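PDB 4JZA: uncharacterized protein from Legionella longbeachae NSW150, which probably dephosphorylates phosphoinositides, most likely removing the 3-phosphate of phosphatidylinositol 3-phosphate, and so may act on lipid metabolism during infection. Local coordinates for residues A[366-371]-A[567-572]. Numbering follows the deposited sequence.
Sequences RELSAK and MILYKE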
ATOM      1  N   ARG A 366      22.783  28.447   8.455  1.00 64.11           N
ATOM      2  CA  ARG A 366      22.665  28.216   9.885  1.00 61.74           C
ATOM      3  C   ARG A 366      21.567  27.188  10.149  1.00 60.68           C
ATOM      4  O   ARG A 366      20.514  27.261   9.523  1.00 58.15           O
ATOM      5  CB  ARG A 366      22.347  29.506  10.595  1.00 62.44           C
ATOM      6  CG  ARG A 366      22.196  29.303  12.103  1.00 69.00           C
ATOM      7  CD  ARG A 366      22.493  30.604  12.870  1.00 71.42           C
ATOM      8  NE  ARG A 366      21.710  31.706  12.325  1.00 66.22           N
ATOM      9  CZ  ARG A 366      20.484  32.033  12.723  1.00 65.05           C
ATOM     10  NH1 ARG A 366      19.871  31.381  13.706  1.00 59.97           N
ATOM     11  NH2 ARG A 366      19.867  33.039  12.132  1.00 67.49           N
ATOM     12  N   GLU A 367      21.821  26.263  11.076  1.00 56.86           N
ATOM     13  CA  GLU A 367      20.805  25.360  11.579  1.00 54.74           C
ATOM     14  C   GLU A 367      19.755  26.035  12.430  1.00 52.05           C
ATOM     15  O   GLU A 367      20.065  26.425  13.513  1.00 57.60           O
ATOM     16  CB  GLU A 367      21.445  24.313  12.474  1.00 61.02           C
ATOM     17  CG  GLU A 367      22.320  23.322  11.735  1.00 71.12           C
ATOM     18  CD  GLU A 367      22.480  22.006  12.494  1.00 81.63           C
ATOM     19  OE1 GLU A 367      22.966  21.039  11.870  1.00 89.00           O
ATOM     20  OE2 GLU A 367      22.105  21.919  13.695  1.00 83.24           O
ATOM     21  N   LEU A 368      18.498  26.119  11.991  1.00 53.52           N
ATOM     22  CA  LEU A 368      17.392  26.692  12.805  1.00 49.54           C
ATOM     23  C   LEU A 368      16.694  25.670  13.713  1.00 49.36           C
ATOM     24  O   LEU A 368      16.059  26.000  14.715  1.00 48.70           O
ATOM     25  CB  LEU A 368      16.348  27.300  11.894  1.00 49.24           C
ATOM     26  CG  LEU A 368      16.886  28.422  11.004  1.00 50.17           C
ATOM     27  CD1 LEU A 368      15.753  29.024  10.183  1.00 50.10           C
ATOM     28  CD2 LEU A 368      17.578  29.520  11.810  1.00 50.31           C
ATOM     29  N   SER A 369      16.793  24.412  13.363  1.00 48.59           N
ATOM     30  CA  SER A 369      16.435  23.398  14.322  1.00 49.59           C
ATOM     31  C   SER A 369      17.407  22.241  14.168  1.00 47.44           C
ATOM     32  O   SER A 369      17.976  22.044  13.089  1.00 53.51           O
ATOM     33  CB  SER A 369      14.985  22.914  14.090  1.00 47.07           C
ATOM     34  OG  SER A 369      14.973  21.876  13.128  1.00 43.77           O
ATOM     35  N   ALA A 370      17.568  21.467  15.239  1.00 43.87           N
ATOM     36  CA  ALA A 370      18.103  20.090  15.120  1.00 42.71           C
ATOM     37  C   ALA A 370      17.179  19.197  14.221  1.00 42.96           C
ATOM     38  O   ALA A 370      16.057  19.584  13.819  1.00 38.92           O
ATOM     39  CB  ALA A 370      18.232  19.443  16.504  1.00 40.82           C
ATOM     40  N   LYS A 371      17.709  18.014  13.922  1.00 43.59           N
ATOM     41  CA  LYS A 371      16.993  16.938  13.272  1.00 44.39           C
ATOM     42  C   LYS A 371      15.827  16.464  14.115  1.00 46.58           C
ATOM     43  O   LYS A 371      15.985  16.266  15.314  1.00 47.19           O
ATOM     44  CB  LYS A 371      17.945  15.809  12.890  1.00 44.10           C
ATOM     45  CG  LYS A 371      18.729  16.229  11.663  1.00 47.39           C
ATOM     46  CD  LYS A 371      19.839  15.296  11.252  1.00 54.71           C
ATOM     47  CE  LYS A 371      20.684  16.012  10.197  1.00 63.19           C
ATOM     48  NZ  LYS A 371      21.302  15.057   9.226  1.00 68.35           N
HETATM   49  N   MSE A 567       6.676  28.209  14.137  1.00 47.19           N
HETATM   50  CA  MSE A 567       6.956  28.822  15.437  1.00 45.48           C
HETATM   51  C   MSE A 567       8.422  29.212  15.502  1.00 47.00           C
HETATM   52  O   MSE A 567       8.776  30.301  15.968  1.00 47.11           O
HETATM   53  CB  MSE A 567       6.583  27.869  16.552  1.00 44.08           C
HETATM   54  CG  MSE A 567       5.065  27.800  16.651  1.00 47.27           C
HETATM   55 SE   MSE A 567       4.548  26.673  18.177  0.94 54.47          SE
HETATM   56  CE  MSE A 567       5.129  27.919  19.593  1.00 55.23           C
ATOM     57  N   ILE A 568       9.290  28.328  15.027  1.00 47.81           N
ATOM     58  CA  ILE A 568      10.724  28.595  14.988  1.00 46.87           C
ATOM     59  C   ILE A 568      10.982  29.808  14.072  1.00 49.21           C
ATOM     60  O   ILE A 568      11.706  30.697  14.453  1.00 47.62           O
ATOM     61  CB  ILE A 568      11.513  27.320  14.576  1.00 47.90           C
ATOM     62  CG1 ILE A 568      11.409  26.280  15.693  1.00 48.08           C
ATOM     63  CG2 ILE A 568      12.988  27.590  14.284  1.00 45.87           C
ATOM     64  CD1 ILE A 568      11.803  24.899  15.234  1.00 47.35           C
ATOM     65  N   LEU A 569      10.369  29.874  12.894  1.00 48.04           N
ATOM     66  CA  LEU A 569      10.568  31.031  12.037  1.00 47.14           C
ATOM     67  C   LEU A 569      10.042  32.324  12.654  1.00 48.08           C
ATOM     68  O   LEU A 569      10.632  33.399  12.471  1.00 48.63           O
ATOM     69  CB  LEU A 569       9.914  30.826  10.671  1.00 47.27           C
ATOM     70  CG  LEU A 569      10.600  29.700   9.904  1.00 49.11           C
ATOM     71  CD1 LEU A 569       9.865  29.432   8.617  1.00 46.04           C
ATOM     72  CD2 LEU A 569      12.074  29.993   9.623  1.00 51.26           C
ATOM     73  N   TYR A 570       8.939  32.228  13.373  1.00 48.19           N
ATOM     74  CA  TYR A 570       8.342  33.376  14.054  1.00 51.68           C
ATOM     75  C   TYR A 570       9.312  33.919  15.146  1.00 55.25           C
ATOM     76  O   TYR A 570       9.655  35.104  15.165  1.00 55.53           O
ATOM     77  CB  TYR A 570       6.966  32.965  14.639  1.00 51.99           C
ATOM     78  CG  TYR A 570       6.171  34.077  15.256  1.00 54.89           C
ATOM     79  CD1 TYR A 570       6.506  34.586  16.516  1.00 54.14           C
ATOM     80  CD2 TYR A 570       5.084  34.649  14.587  1.00 54.45           C
ATOM     81  CE1 TYR A 570       5.791  35.624  17.065  1.00 53.67           C
ATOM     82  CE2 TYR A 570       4.378  35.709  15.149  1.00 54.22           C
ATOM     83  CZ  TYR A 570       4.743  36.187  16.379  1.00 50.85           C
ATOM     84  OH  TYR A 570       4.050  37.200  16.959  1.00 52.08           O
ATOM     85  N   LYS A 571       9.769  33.050  16.033  1.00 55.62           N
ATOM     86  CA  LYS A 571      10.716  33.459  17.052  1.00 60.27           C
ATOM     87  C   LYS A 571      11.937  34.125  16.429  1.00 62.01           C
ATOM     88  O   LYS A 571      12.451  35.115  16.935  1.00 69.97           O
ATOM     89  CB  LYS A 571      11.181  32.239  17.852  1.00 61.74           C
ATOM     90  CG  LYS A 571      12.201  32.543  18.943  1.00 59.63           C
ATOM     91  CD  LYS A 571      11.613  32.378  20.335  1.00 61.16           C
ATOM     92  CE  LYS A 571      12.379  33.210  21.356  1.00 62.32           C
ATOM     93  NZ  LYS A 571      13.818  32.887  21.232  1.00 65.18           N
ATOM     94  N   GLU A 572      12.409  33.550  15.341  1.00 60.78           N
ATOM     95  CA  GLU A 572      13.582  34.034  14.649  1.00 61.80           C
ATOM     96  C   GLU A 572      13.308  35.424  14.074  1.00 61.02           C
ATOM     97  O   GLU A 572      14.165  36.294  14.123  1.00 56.83           O
ATOM     98  CB  GLU A 572      13.998  33.025  13.555  1.00 63.38           C
ATOM     99  CG  GLU A 572      15.470  32.989  13.173  1.00 65.38           C
ATOM    100  CD  GLU A 572      16.391  32.552  14.297  1.00 69.62           C
ATOM    101  OE1 GLU A 572      15.922  31.987  15.317  1.00 69.86           O
ATOM    102  OE2 GLU A 572      17.610  32.763  14.137  1.00 71.68           O
TER
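Strand 365-374 of the large mixed sheet runs past helix 556-574 with its backbone nearest at L368 and I568, whose CA atoms lie 7.3 Å apart. L368 points at the helix and loses 68 Å² of surface to it, the most of any residue in the contact. Its CG stands anti to the carbonyl carbon (chi1 -60°); L368 CD1 meets L569 CD2 at 3.8 Å, the two side chains crossing at about a right angle, while L368 CD2 lies 4.0 Å from E572 OE2, the oxygen that also takes the R366 bonds. L569 also touches L153 of a loop. I568 meets the strand with both branches. CG2 packs against L368 CB and sits near the L368 carbonyl oxygen, and I568 CD1 reaches S369 CB at 3.9 Å. S369 OG turns to other partners, bonding A370 O at 2.6 Å in the carbonyl plane and also R372.

Beside this apolar patch R366 and E572 meet tip to tip. R366 leaves the backbone with CG anti to N (chi1 179°) and bends at chi3; E572 bends at chi2. NH1 of R366 gives a moderately bent 2.7 Å hydrogen bond (N-H...O 154°) to OE2 of E572, which lies close to the guanidinium plane, although NH1 approaches from above the carboxylate plane. A weak bond from NH2, whose position is less certain, ends on the same oxygen. NH2 also forms a salt bridge with D156, the stronger partner of R366. Shared by two carboxylates, the positive charge of R366 would be expected to help keep both ionised, so sheet and helix are joined by apolar packing beside an ion pair.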